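PDB 3NYY: putative glycyl-glycine endopeptidase lytM from Ruminococcus gnavus, which probably acts as a metal-dependent endopeptidase of the M23 family, whose members typically cut peptide links in bacterial cell walls. Local coordinates for residues I130-N135 against F213-H218; N135-Y140 against M199-Y204; V142-D147 against F173-L178; G159-G164 against D179-L184. All coordinates share one frame; numbering follows the deposited sequence.

Contact 1: residues I130-N135 against F213-H218; sequences IMAEKN and FPVHLH
Val215 O is held by two donors. Ala132 N reaches it from above the carbonyl plane, with Ala132 N and Val215 O 3.2 Å apart. Water 1 gives the second bond and also donates to Ala132 O, so it bridges the two backbones. Val215 N is tied as well, because the Asn135 side chain stretches across to it. Asn135 CG is anti to the backbone N (chi1 -179°), and its OD1 accepts from Val215 N at 2.9 Å. Further on, strands 128-132 and 216-225 pair antiparallel. Ile130 N and Leu217 O (2.8 Å) and Leu217 N and Ile130 O (2.8 Å) form the hydrogen-bonded pair. Met131 and His216 form the next, non-hydrogen-bonded pair. His216 and His218 fit the HxH motif of M23 peptidases. In relatives the second histidine is a zinc ligand and the first lines the active site. Here His218 ND1 is hydrogen-bonded to Asp129 OD1. His216 CG stands between the backbone N and the carbonyl carbon (chi1 71°), and ND1 donates nearly in the ring plane to Pro214 O at 2.9 Å, which fixes the turn of the ring. Met131, a selenomethionine, lies alongside, pointing the same way, with its SE 3.6 Å from His216 CB. The His216 ring also meets that of His177, and Phe115 of the second subunit meets it edge-to-face. An alanine at His216 would lose the bond to Pro214 O and would probably loosen the packing against His177 and that phenylalanine. Ala132 CB packs on Val215 CG1 at 3.8 Å.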
loop_
_atom_site.group_PDB
_atom_site.type_symbol
_atom_site.label_atom_id
_atom_site.label_comp_id
_atom_site.label_asym_id
_atom_site.label_seq_id
_atom_site.Cartn_x
_atom_site.Cartn_y
_atom_site.Cartn_z
ATOM N N ILE A 130 -1.075 -7.668 -0.406
ATOM C CA ILE A 130 -0.609 -7.628 -1.769
ATOM C C ILE A 130 -1.855 -7.477 -2.678
ATOM O O ILE A 130 -2.673 -8.418 -2.848
ATOM C CB ILE A 130 0.202 -8.827 -2.093
ATOM C CG1 ILE A 130 1.455 -8.889 -1.213
ATOM C CG2 ILE A 130 0.606 -8.786 -3.569
ATOM C CD1 ILE A 130 2.165 -10.234 -1.282
HETATM N N MSE A 131 -1.985 -6.284 -3.255
HETATM C CA MSE A 131 -3.189 -5.869 -3.956
HETATM C C MSE A 131 -3.186 -6.236 -5.404
HETATM O O MSE A 131 -2.196 -6.033 -6.113
HETATM C CB MSE A 131 -3.445 -4.360 -3.804
HETATM C CG MSE A 131 -3.313 -3.813 -2.362
HETATM SE SE MSE A 131 -4.595 -4.455 -1.114
HETATM C CE MSE A 131 -4.341 -3.188 0.359
ATOM N N ALA A 132 -4.303 -6.828 -5.852
ATOM C CA ALA A 132 -4.489 -7.115 -7.283
ATOM C C ALA A 132 -4.685 -5.802 -8.118
ATOM O O ALA A 132 -5.530 -4.974 -7.773
ATOM C CB ALA A 132 -5.730 -7.991 -7.488
ATOM N N GLU A 133 -3.945 -5.690 -9.228
ATOM C CA GLU A 133 -4.166 -4.687 -10.275
ATOM C C GLU A 133 -5.509 -4.974 -10.977
ATOM O O GLU A 133 -6.367 -4.105 -11.075
ATOM C CB GLU A 133 -3.036 -4.758 -11.318
ATOM C CG GLU A 133 -3.165 -3.733 -12.493
ATOM C CD GLU A 133 -2.674 -2.332 -12.146
ATOM O OE1 GLU A 133 -2.057 -2.116 -11.073
ATOM O OE2 GLU A 133 -2.912 -1.429 -12.971
ATOM N N LYS A 134 -5.678 -6.207 -11.449
ATOM C CA LYS A 134 -6.970 -6.686 -11.984
ATOM C C LYS A 134 -7.813 -7.157 -10.778
ATOM O O LYS A 134 -7.532 -8.221 -10.237
ATOM C CB LYS A 134 -6.713 -7.816 -12.992
ATOM C CG LYS A 134 -7.922 -8.379 -13.694
ATOM C CD LYS A 134 -7.533 -9.405 -14.756
ATOM C CE LYS A 134 -8.744 -10.076 -15.375
ATOM N NZ LYS A 134 -9.692 -9.116 -16.011
ATOM N N ASN A 135 -8.810 -6.372 -10.362
ATOM C CA ASN A 135 -9.549 -6.602 -9.105
ATOM C C ASN A 135 -10.640 -7.641 -9.324
ATOM O O ASN A 135 -11.836 -7.350 -9.271
ATOM C CB ASN A 135 -10.081 -5.257 -8.536
ATOM C CG ASN A 135 -10.831 -5.392 -7.228
ATOM O OD1 ASN A 135 -10.736 -6.394 -6.530
ATOM N ND2 ASN A 135 -11.598 -4.334 -6.874
ATOM N N PHE A 213 -14.592 -6.797 0.157
ATOM C CA PHE A 213 -13.434 -5.905 0.077
ATOM C C PHE A 213 -12.657 -6.230 -1.178
ATOM O O PHE A 213 -13.012 -7.172 -1.843
ATOM C CB PHE A 213 -12.585 -6.047 1.330
ATOM C CG PHE A 213 -12.308 -7.458 1.716
ATOM C CD1 PHE A 213 -11.341 -8.180 1.056
ATOM C CD2 PHE A 213 -13.001 -8.052 2.773
ATOM C CE1 PHE A 213 -11.075 -9.488 1.414
ATOM C CE2 PHE A 213 -12.740 -9.340 3.159
ATOM C CZ PHE A 213 -11.775 -10.059 2.477
ATOM N N PRO A 214 -11.677 -5.381 -1.566
ATOM C CA PRO A 214 -10.909 -5.621 -2.785
ATOM C C PRO A 214 -10.126 -6.926 -2.778
ATOM O O PRO A 214 -9.751 -7.449 -1.720
ATOM C CB PRO A 214 -9.888 -4.476 -2.806
ATOM C CG PRO A 214 -10.499 -3.412 -1.956
ATOM C CD PRO A 214 -11.205 -4.162 -0.870
ATOM N N VAL A 215 -9.877 -7.416 -3.972
ATOM C CA VAL A 215 -9.103 -8.642 -4.135
ATOM C C VAL A 215 -7.644 -8.354 -3.776
ATOM O O VAL A 215 -7.021 -7.413 -4.279
ATOM C CB VAL A 215 -9.239 -9.194 -5.558
ATOM C CG1 VAL A 215 -8.245 -10.327 -5.838
ATOM C CG2 VAL A 215 -10.692 -9.695 -5.791
ATOM N N HIS A 216 -7.114 -9.169 -2.865
ATOM C CA HIS A 216 -5.756 -9.075 -2.417
ATOM C C HIS A 216 -5.370 -10.333 -1.689
ATOM O O HIS A 216 -6.229 -11.090 -1.185
ATOM C CB HIS A 216 -5.579 -7.877 -1.462
ATOM C CG HIS A 216 -6.201 -8.038 -0.114
ATOM N ND1 HIS A 216 -7.566 -8.056 0.113
ATOM C CD2 HIS A 216 -5.613 -8.165 1.103
ATOM C CE1 HIS A 216 -7.779 -8.234 1.413
ATOM N NE2 HIS A 216 -6.613 -8.274 2.039
ATOM N N LEU A 217 -4.059 -10.562 -1.649
ATOM C CA LEU A 217 -3.509 -11.608 -0.772
ATOM C C LEU A 217 -3.043 -10.949 0.509
ATOM O O LEU A 217 -2.214 -10.034 0.472
ATOM C CB LEU A 217 -2.270 -12.269 -1.377
ATOM C CG LEU A 217 -1.548 -13.246 -0.456
ATOM C CD1 LEU A 217 -2.423 -14.505 -0.019
ATOM C CD2 LEU A 217 -0.218 -13.712 -1.122
ATOM N N HIS A 218 -3.572 -11.383 1.655
ATOM C CA HIS A 218 -2.964 -10.976 2.917
ATOM C C HIS A 218 -1.917 -12.026 3.281
ATOM O O HIS A 218 -2.251 -13.221 3.405
ATOM C CB HIS A 218 -3.993 -10.817 4.043
ATOM C CG HIS A 218 -3.359 -10.583 5.366
ATOM N ND1 HIS A 218 -3.012 -9.317 5.795
ATOM C CD2 HIS A 218 -2.933 -11.448 6.322
ATOM C CE1 HIS A 218 -2.408 -9.418 6.978
ATOM N NE2 HIS A 218 -2.376 -10.694 7.337
HETATM O O HOH W 1 -7.567 -5.149 -5.770
#

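Contact 2: residues N135-Y140 against M199-Y204; sequences NTPGYY and MGDSGY
A Met-aromatic contact joins two loops at the end of the small three-stranded sheet. The selenium of Met199, a selenomethionine, approaches the Tyr140 ring obliquely, 4.7 Å from its centroid. The two side chains run side by side in the same direction. Met199 CG is anti to the backbone N (chi1 -171°), and the chain bends only at its last torsion, which brings CE to 4.0 Å from Tyr140 CB. The two CB atoms, of Tyr140 and Met199, are 3.9 Å apart. Both backbone groups of Met199 are used. Its N donates to Tyr140 O at 2.8 Å, nearly along the C=O axis. Its O accepts from Gly138 N at 3.0 Å, again almost in line with the carbonyl. The first bond carries the pairing of strands 141-143 and 195-198 on into the loops. Gly138 has a positive phi (75°), which favours glycine. Water 2 completes the join: it donates to Met199 O and Thr136 O and accepts from Tyr140 N, so Met199 O has two donors. Pro137 CB rests on Gly200 CA at 4.1 Å. Past Gly200 the second loop runs by the probable active site, where Ser202 O accepts from His177 ND1. On the far side Tyr139 CE2 lies above one face of the Tyr140 ring, offset toward the rim. Tyr139 OH is bonded to Thr103 and Glu104, and Tyr140 OH to Lys134 N.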
loop_
_atom_site.group_PDB
_atom_site.type_symbol
_atom_site.label_atom_id
_atom_site.label_comp_id
_atom_site.label_asym_id
_atom_site.label_seq_id
_atom_site.Cartn_x
_atom_site.Cartn_y
_atom_site.Cartn_z
ATOM N N ASN A 135 -8.810 -6.372 -10.362
ATOM C CA ASN A 135 -9.549 -6.602 -9.105
ATOM C C ASN A 135 -10.640 -7.641 -9.324
ATOM O O ASN A 135 -11.836 -7.350 -9.271
ATOM C CB ASN A 135 -10.081 -5.257 -8.536
ATOM C CG ASN A 135 -10.831 -5.392 -7.228
ATOM O OD1 ASN A 135 -10.736 -6.394 -6.530
ATOM N ND2 ASN A 135 -11.598 -4.334 -6.874
ATOM N N THR A 136 -10.196 -8.871 -9.587
ATOM C CA THR A 136 -11.112 -9.970 -9.827
ATOM C C THR A 136 -10.591 -11.203 -9.105
ATOM O O THR A 136 -9.405 -11.499 -9.172
ATOM C CB THR A 136 -11.320 -10.224 -11.339
ATOM O OG1 THR A 136 -12.178 -11.359 -11.538
ATOM C CG2 THR A 136 -10.015 -10.467 -12.032
ATOM N N PRO A 137 -11.484 -11.903 -8.390
ATOM C CA PRO A 137 -11.056 -13.097 -7.689
ATOM C C PRO A 137 -10.843 -14.323 -8.575
ATOM O O PRO A 137 -11.387 -14.397 -9.668
ATOM C CB PRO A 137 -12.203 -13.340 -6.713
ATOM C CG PRO A 137 -13.379 -12.923 -7.420
ATOM C CD PRO A 137 -12.948 -11.707 -8.243
ATOM N N GLY A 138 -10.036 -15.259 -8.113
ATOM C CA GLY A 138 -9.836 -16.498 -8.862
ATOM C C GLY A 138 -8.962 -16.385 -10.096
ATOM O O GLY A 138 -9.050 -17.239 -10.992
ATOM N N TYR A 139 -8.154 -15.340 -10.165
ATOM C CA TYR A 139 -7.331 -15.031 -11.328
ATOM C C TYR A 139 -5.821 -15.102 -11.056
ATOM O O TYR A 139 -5.109 -15.803 -11.764
ATOM C CB TYR A 139 -7.708 -13.663 -11.893
ATOM C CG TYR A 139 -6.807 -13.196 -12.996
ATOM C CD1 TYR A 139 -6.925 -13.695 -14.294
ATOM C CD2 TYR A 139 -5.850 -12.245 -12.753
ATOM C CE1 TYR A 139 -6.077 -13.259 -15.314
ATOM C CE2 TYR A 139 -4.980 -11.816 -13.737
ATOM C CZ TYR A 139 -5.117 -12.313 -15.033
ATOM O OH TYR A 139 -4.247 -11.847 -15.992
ATOM N N TYR A 140 -5.350 -14.383 -10.037
ATOM C CA TYR A 140 -3.952 -14.456 -9.629
ATOM C C TYR A 140 -3.693 -15.726 -8.832
ATOM O O TYR A 140 -4.287 -15.931 -7.768
ATOM C CB TYR A 140 -3.552 -13.266 -8.741
ATOM C CG TYR A 140 -3.484 -11.932 -9.391
ATOM C CD1 TYR A 140 -4.639 -11.161 -9.529
ATOM C CD2 TYR A 140 -2.284 -11.457 -9.881
ATOM C CE1 TYR A 140 -4.584 -9.914 -10.129
ATOM C CE2 TYR A 140 -2.217 -10.205 -10.490
ATOM C CZ TYR A 140 -3.359 -9.457 -10.603
ATOM O OH TYR A 140 -3.240 -8.204 -11.215
HETATM N N MSE A 199 -5.851 -15.976 -5.455
HETATM C CA MSE A 199 -6.093 -14.733 -4.716
HETATM C C MSE A 199 -7.583 -14.384 -4.775
HETATM O O MSE A 199 -8.202 -14.450 -5.850
HETATM C CB MSE A 199 -5.308 -13.604 -5.325
HETATM C CG MSE A 199 -5.316 -12.345 -4.503
HETATM SE SE MSE A 199 -4.578 -10.823 -5.436
HETATM C CE MSE A 199 -2.777 -11.331 -5.331
ATOM N N GLY A 200 -8.168 -14.007 -3.642
ATOM C CA GLY A 200 -9.579 -13.655 -3.625
ATOM C C GLY A 200 -9.934 -12.440 -2.790
ATOM O O GLY A 200 -9.085 -11.592 -2.493
ATOM N N ASP A 201 -11.221 -12.383 -2.437
ATOM C CA ASP A 201 -11.759 -11.362 -1.559
ATOM C C ASP A 201 -12.655 -11.951 -0.512
ATOM O O ASP A 201 -13.643 -11.335 -0.096
ATOM C CB ASP A 201 -12.460 -10.271 -2.380
ATOM C CG ASP A 201 -13.611 -10.785 -3.246
ATOM O OD1 ASP A 201 -14.042 -11.970 -3.112
ATOM O OD2 ASP A 201 -14.095 -9.971 -4.083
ATOM N N SER A 202 -12.298 -13.151 -0.065
ATOM C CA SER A 202 -13.095 -13.874 0.906
ATOM C C SER A 202 -12.854 -13.376 2.314
ATOM O O SER A 202 -11.727 -13.056 2.701
ATOM C CB SER A 202 -12.850 -15.376 0.799
ATOM O OG SER A 202 -11.530 -15.754 1.229
ATOM N N GLY A 203 -13.914 -13.357 3.108
ATOM C CA GLY A 203 -13.810 -12.992 4.504
ATOM C C GLY A 203 -14.968 -12.126 4.947
ATOM O O GLY A 203 -15.845 -11.763 4.142
ATOM N N TYR A 204 -14.952 -11.824 6.245
ATOM C CA TYR A 204 -15.856 -10.836 6.895
ATOM C C TYR A 204 -17.303 -11.202 6.736
ATOM O O TYR A 204 -18.100 -10.451 6.135
ATOM C CB TYR A 204 -15.590 -9.409 6.397
HETATM O O HOH W 2 -7.410 -13.155 -8.273
#

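Contact 3: residues V142-D147 against F173-L178; sequences VVSMTD and FYYAHL
Phe173 and Tyr175 point from the same side of their strand toward 142-147, and each is met differently. The Phe173 ring takes a methyl group over one face. Thr146 CG2 stands 3.8 Å from the Phe173 ring centroid, 18° off the normal, a CH-pi contact. Thr146 OG1 stands between the backbone N and the carbonyl carbon (chi1 70°), which leaves CG2 anti to the carbonyl carbon and over the ring. Met145, a selenomethionine, crosses Phe173 at about a right angle, and its SE lies 4.1 Å from Phe173 CD2 in an oblique Met-aromatic contact. Tyr175 reaches further, and its hydroxyl ends at the backbone: Met145 N donates to Tyr175 OH at 2.9 Å, almost straight at 175°. Strand 172-178 belongs to the large antiparallel sheet of the M23 domain, and 141-143 to the small three-stranded one. The contact is buried and packs the end of strand 141-143 and the loop after it on the large sheet. Water 3 sits at the edge of the Tyr175 ring, 2.7 Å from Tyr175 OH, and donates to Ser144 OG and Thr146 OG1. The buried hydroxyls are thus tied into one network. Ser144 OG itself donates to Thr146 O on a lone pair, at 2.6 Å, which pins the bend after the strand. Val142 divides its branches: CG1 lies 3.7 Å from Tyr175 CD2, and CG2 lies 3.9 Å from Leu178 CD2. Leu219 and Leu196 also touch Tyr175.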
loop_
_atom_site.group_PDB
_atom_site.type_symbol
_atom_site.label_atom_id
_atom_site.label_comp_id
_atom_site.label_asym_id
_atom_site.label_seq_id
_atom_site.Cartn_x
_atom_site.Cartn_y
_atom_site.Cartn_z
ATOM N N VAL A 142 -1.639 -18.008 -6.165
ATOM C CA VAL A 142 -0.849 -17.805 -4.950
ATOM C C VAL A 142 -0.043 -19.078 -4.770
ATOM O O VAL A 142 -0.596 -20.176 -4.738
ATOM C CB VAL A 142 -1.750 -17.499 -3.748
ATOM C CG1 VAL A 142 -0.918 -17.458 -2.475
ATOM C CG2 VAL A 142 -2.519 -16.140 -3.984
ATOM N N VAL A 143 1.287 -18.919 -4.711
ATOM C CA VAL A 143 2.209 -20.011 -4.540
ATOM C C VAL A 143 2.959 -19.881 -3.234
ATOM O O VAL A 143 3.099 -18.792 -2.657
ATOM C CB VAL A 143 3.208 -20.105 -5.699
ATOM C CG1 VAL A 143 2.468 -20.294 -7.013
ATOM C CG2 VAL A 143 4.160 -18.899 -5.736
ATOM N N SER A 144 3.435 -21.007 -2.736
ATOM C CA SER A 144 4.117 -21.055 -1.453
ATOM C C SER A 144 5.486 -20.411 -1.596
ATOM O O SER A 144 6.264 -20.770 -2.472
ATOM C CB SER A 144 4.330 -22.491 -0.995
ATOM O OG SER A 144 4.831 -22.547 0.359
HETATM N N MSE A 145 5.793 -19.506 -0.702
HETATM C CA MSE A 145 7.097 -18.836 -0.728
HETATM C C MSE A 145 8.219 -19.785 -0.344
HETATM O O MSE A 145 9.366 -19.551 -0.703
HETATM C CB MSE A 145 7.066 -17.633 0.213
HETATM C CG MSE A 145 6.118 -16.510 -0.265
HETATM SE SE MSE A 145 5.905 -15.101 1.056
HETATM C CE MSE A 145 7.579 -14.251 0.828
ATOM N N THR A 146 7.874 -20.801 0.442
ATOM C CA THR A 146 8.825 -21.712 1.093
ATOM C C THR A 146 8.436 -23.170 0.894
ATOM O O THR A 146 7.295 -23.491 0.565
ATOM C CB THR A 146 8.826 -21.472 2.637
ATOM O OG1 THR A 146 7.581 -21.933 3.198
ATOM C CG2 THR A 146 9.018 -19.942 2.971
ATOM N N ASP A 147 9.384 -24.068 1.135
ATOM C CA ASP A 147 9.030 -25.441 1.353
ATOM C C ASP A 147 8.282 -25.464 2.682
ATOM O O ASP A 147 8.348 -24.511 3.474
ATOM C CB ASP A 147 10.287 -26.292 1.508
ATOM C CG ASP A 147 11.046 -26.518 0.222
ATOM O OD1 ASP A 147 10.620 -26.139 -0.873
ATOM O OD2 ASP A 147 12.123 -27.164 0.333
ATOM N N PHE A 173 3.942 -19.335 7.621
ATOM C CA PHE A 173 3.539 -18.418 6.562
ATOM C C PHE A 173 2.042 -18.526 6.361
ATOM O O PHE A 173 1.521 -19.609 6.108
ATOM C CB PHE A 173 4.313 -18.759 5.281
ATOM C CG PHE A 173 5.748 -18.317 5.330
ATOM C CD1 PHE A 173 6.705 -18.983 6.087
ATOM C CD2 PHE A 173 6.126 -17.180 4.633
ATOM C CE1 PHE A 173 8.025 -18.484 6.150
ATOM C CE2 PHE A 173 7.404 -16.707 4.663
ATOM C CZ PHE A 173 8.370 -17.349 5.433
ATOM N N TYR A 174 1.353 -17.386 6.464
ATOM C CA TYR A 174 -0.084 -17.306 6.490
ATOM C C TYR A 174 -0.593 -16.621 5.259
ATOM O O TYR A 174 -0.168 -15.511 4.994
ATOM C CB TYR A 174 -0.466 -16.508 7.752
ATOM C CG TYR A 174 -1.931 -16.188 7.965
ATOM C CD1 TYR A 174 -2.855 -17.194 8.231
ATOM C CD2 TYR A 174 -2.393 -14.882 7.934
ATOM C CE1 TYR A 174 -4.191 -16.862 8.455
ATOM C CE2 TYR A 174 -3.709 -14.578 8.181
ATOM C CZ TYR A 174 -4.605 -15.572 8.447
ATOM O OH TYR A 174 -5.951 -15.278 8.671
ATOM N N TYR A 175 -1.489 -17.289 4.519
ATOM C CA TYR A 175 -2.004 -16.785 3.235
ATOM C C TYR A 175 -3.512 -16.717 3.370
ATOM O O TYR A 175 -4.173 -17.747 3.562
ATOM C CB TYR A 175 -1.625 -17.709 2.087
ATOM C CG TYR A 175 -0.139 -17.965 1.931
ATOM C CD1 TYR A 175 0.512 -18.902 2.744
ATOM C CD2 TYR A 175 0.592 -17.354 0.914
ATOM C CE1 TYR A 175 1.872 -19.177 2.611
ATOM C CE2 TYR A 175 1.937 -17.621 0.760
ATOM C CZ TYR A 175 2.595 -18.522 1.614
ATOM O OH TYR A 175 3.978 -18.719 1.450
ATOM N N ALA A 176 -4.079 -15.519 3.254
ATOM C CA ALA A 176 -5.495 -15.280 3.551
ATOM C C ALA A 176 -6.277 -14.560 2.438
ATOM O O ALA A 176 -5.709 -13.985 1.493
ATOM C CB ALA A 176 -5.640 -14.511 4.887
ATOM N N HIS A 177 -7.603 -14.709 2.545
ATOM C CA HIS A 177 -8.631 -14.142 1.645
ATOM C C HIS A 177 -8.701 -14.810 0.283
ATOM O O HIS A 177 -9.272 -14.218 -0.657
ATOM C CB HIS A 177 -8.491 -12.622 1.516
ATOM C CG HIS A 177 -8.415 -11.930 2.832
ATOM N ND1 HIS A 177 -9.423 -12.020 3.766
ATOM C CD2 HIS A 177 -7.423 -11.219 3.417
ATOM C CE1 HIS A 177 -9.063 -11.370 4.865
ATOM N NE2 HIS A 177 -7.852 -10.883 4.683
ATOM N N LEU A 178 -8.182 -16.046 0.192
ATOM C CA LEU A 178 -8.166 -16.807 -1.052
ATOM C C LEU A 178 -9.607 -17.047 -1.582
ATOM O O LEU A 178 -10.567 -17.232 -0.798
ATOM C CB LEU A 178 -7.471 -18.173 -0.880
ATOM C CG LEU A 178 -6.017 -18.139 -0.387
ATOM C CD1 LEU A 178 -5.549 -19.608 -0.080
ATOM C CD2 LEU A 178 -5.123 -17.495 -1.438
HETATM O O HOH W 3 5.045 -20.884 2.548
#

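Contact 4: residues G159-G164 against D179-L184; sequences GGWRIG and DSYAEL
Tyr181 OH is the centre of the contact. It donates to Arg162 O at 2.7 Å, coming from above the carbonyl plane, while Arg162 O lies at the edge of the Tyr181 ring. The same hydroxyl sits near the plane of the Trp161 indole, at its edge, with Trp161 CE3 and Tyr181 OH 3.5 Å apart. The Trp161 and Tyr181 side chains cross at about a right angle, and Trp161 CE3 also packs on Tyr181 CE2 at 3.8 Å. Ile163 closes on the ring from further along the strand, its CB 4.1 Å from Tyr181 CE1. A phenylalanine at Tyr181 would lose the bond to Arg162 O, and would probably hold the backbone at Arg162 less firmly. Next out, Ile163 CG1 is anti to the backbone N (chi1 -169°), which sends CD1 on to Leu184 CD1 at 4.1 Å. Strand 162-166 is part of the large antiparallel sheet, and 180-181 is an outer strand of the small one, so the tyrosine spans the two. The chain corner at Trp161 follows a classic beta bulge at Gly159 and Gly160. Gly160 has a positive phi, which favours glycine. Trp161 is positioned from outside: its N donates to Ser202 OG and its ring meets Trp155 edge-to-face. At the end of 179-184, Lys153 NZ is hydrogen-bonded to Leu184 O.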
loop_
_atom_site.group_PDB
_atom_site.type_symbol
_atom_site.label_atom_id
_atom_site.label_comp_id
_atom_site.label_asym_id
_atom_site.label_seq_id
_atom_site.Cartn_x
_atom_site.Cartn_y
_atom_site.Cartn_z
ATOM N N GLY A 159 -9.900 -13.888 8.181
ATOM C CA GLY A 159 -8.982 -14.260 7.111
ATOM C C GLY A 159 -9.654 -14.908 5.905
ATOM O O GLY A 159 -8.994 -15.272 4.944
ATOM N N GLY A 160 -10.979 -15.046 5.927
ATOM C CA GLY A 160 -11.627 -15.843 4.852
ATOM C C GLY A 160 -11.030 -17.221 4.703
ATOM O O GLY A 160 -10.681 -17.896 5.682
ATOM N N TRP A 161 -10.891 -17.659 3.452
ATOM C CA TRP A 161 -10.235 -18.932 3.161
ATOM C C TRP A 161 -8.731 -18.686 3.287
ATOM O O TRP A 161 -8.122 -17.930 2.493
ATOM C CB TRP A 161 -10.529 -19.424 1.747
ATOM C CG TRP A 161 -11.965 -19.696 1.529
ATOM C CD1 TRP A 161 -12.822 -19.013 0.678
ATOM C CD2 TRP A 161 -12.762 -20.649 2.230
ATOM N NE1 TRP A 161 -14.091 -19.550 0.779
ATOM C CE2 TRP A 161 -14.074 -20.552 1.719
ATOM C CE3 TRP A 161 -12.485 -21.641 3.214
ATOM C CZ2 TRP A 161 -15.110 -21.348 2.201
ATOM C CZ3 TRP A 161 -13.515 -22.440 3.671
ATOM C CH2 TRP A 161 -14.800 -22.319 3.139
ATOM N N ARG A 162 -8.138 -19.284 4.308
ATOM C CA ARG A 162 -6.734 -19.157 4.555
ATOM C C ARG A 162 -6.063 -20.510 4.601
ATOM O O ARG A 162 -6.690 -21.559 4.793
ATOM C CB ARG A 162 -6.430 -18.339 5.833
ATOM C CG ARG A 162 -6.901 -18.875 7.188
ATOM C CD ARG A 162 -5.964 -19.974 7.691
ATOM N NE ARG A 162 -6.059 -20.308 9.107
ATOM C CZ ARG A 162 -6.929 -21.163 9.633
ATOM N NH1 ARG A 162 -7.852 -21.790 8.877
ATOM N NH2 ARG A 162 -6.904 -21.373 10.945
ATOM N N ILE A 163 -4.770 -20.458 4.382
ATOM C CA ILE A 163 -3.934 -21.640 4.474
ATOM C C ILE A 163 -2.648 -21.214 5.160
ATOM O O ILE A 163 -2.141 -20.119 4.907
ATOM C CB ILE A 163 -3.715 -22.313 3.074
ATOM C CG1 ILE A 163 -3.059 -23.692 3.217
ATOM C CG2 ILE A 163 -3.000 -21.394 2.092
ATOM C CD1 ILE A 163 -3.141 -24.524 1.923
ATOM N N GLY A 164 -2.112 -22.110 6.001
ATOM C CA GLY A 164 -0.886 -21.847 6.742
ATOM C C GLY A 164 0.144 -22.943 6.488
ATOM O O GLY A 164 -0.176 -24.118 6.551
ATOM N N ASP A 179 -9.729 -17.144 -2.895
ATOM C CA ASP A 179 -11.021 -17.457 -3.513
ATOM C C ASP A 179 -11.211 -18.958 -3.510
ATOM O O ASP A 179 -12.346 -19.475 -3.447
ATOM C CB ASP A 179 -11.055 -16.926 -4.948
ATOM C CG ASP A 179 -12.424 -17.077 -5.591
ATOM O OD1 ASP A 179 -13.388 -16.476 -5.048
ATOM O OD2 ASP A 179 -12.521 -17.801 -6.632
ATOM N N SER A 180 -10.106 -19.684 -3.602
ATOM C CA SER A 180 -10.144 -21.126 -3.614
ATOM C C SER A 180 -8.784 -21.683 -3.268
ATOM O O SER A 180 -7.772 -20.940 -3.286
ATOM C CB SER A 180 -10.550 -21.612 -5.004
ATOM O OG SER A 180 -9.516 -21.411 -5.940
ATOM N N TYR A 181 -8.752 -22.989 -2.986
ATOM C CA TYR A 181 -7.530 -23.713 -2.658
ATOM C C TYR A 181 -7.042 -24.646 -3.767
ATOM O O TYR A 181 -7.850 -25.171 -4.571
ATOM C CB TYR A 181 -7.766 -24.577 -1.464
ATOM C CG TYR A 181 -8.106 -23.867 -0.169
ATOM C CD1 TYR A 181 -7.216 -23.043 0.457
ATOM C CD2 TYR A 181 -9.291 -24.107 0.469
ATOM C CE1 TYR A 181 -7.516 -22.471 1.654
ATOM C CE2 TYR A 181 -9.604 -23.531 1.683
ATOM C CZ TYR A 181 -8.718 -22.700 2.284
ATOM O OH TYR A 181 -9.047 -22.145 3.528
ATOM N N ALA A 182 -5.732 -24.884 -3.754
ATOM C CA ALA A 182 -5.130 -25.984 -4.493
ATOM C C ALA A 182 -5.550 -27.287 -3.811
ATOM O O ALA A 182 -6.113 -27.251 -2.699
ATOM C CB ALA A 182 -3.624 -25.815 -4.507
ATOM N N GLU A 183 -5.277 -28.445 -4.440
ATOM C CA GLU A 183 -5.621 -29.758 -3.861
ATOM C C GLU A 183 -4.625 -30.129 -2.790
ATOM O O GLU A 183 -3.647 -30.823 -3.050
ATOM C CB GLU A 183 -5.641 -30.846 -4.932
ATOM C CG GLU A 183 -6.794 -30.688 -5.828
ATOM C CD GLU A 183 -6.972 -31.838 -6.798
ATOM O OE1 GLU A 183 -6.254 -32.863 -6.696
ATOM O OE2 GLU A 183 -7.846 -31.702 -7.654
ATOM N N LEU A 184 -4.859 -29.622 -1.585
ATOM C CA LEU A 184 -3.952 -29.773 -0.457
ATOM C C LEU A 184 -4.763 -30.007 0.815
ATOM O O LEU A 184 -5.872 -29.462 0.985
ATOM C CB LEU A 184 -3.082 -28.522 -0.259
ATOM C CG LEU A 184 -2.104 -28.174 -1.358
ATOM C CD1 LEU A 184 -1.583 -26.736 -1.149
ATOM C CD2 LEU A 184 -0.951 -29.152 -1.428
#

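How the contacts relate
The chain starts with helices and reaches contact 1 at 130-135, followed directly by contact 2, which shares Asn135. Contact 3 begins at 142-147. Contact 4 begins at 159-164, before contact 3 is closed by 173-178. Contact 4 closes at 179-184, so these two cross. Residues 199-204 then close contact 2 around both, and 213-218 close contact 1 around all three. Contact 1 pairs two strands of the large antiparallel sheet and the loops that adjoin them. Contacts 3 and 4 join that sheet to the small three-stranded one, and contact 2 ties the loops at the small sheet's end. His216 N meets Gly200 O, and Ser202 OG meets Leu178 O, both probable hydrogen bonds.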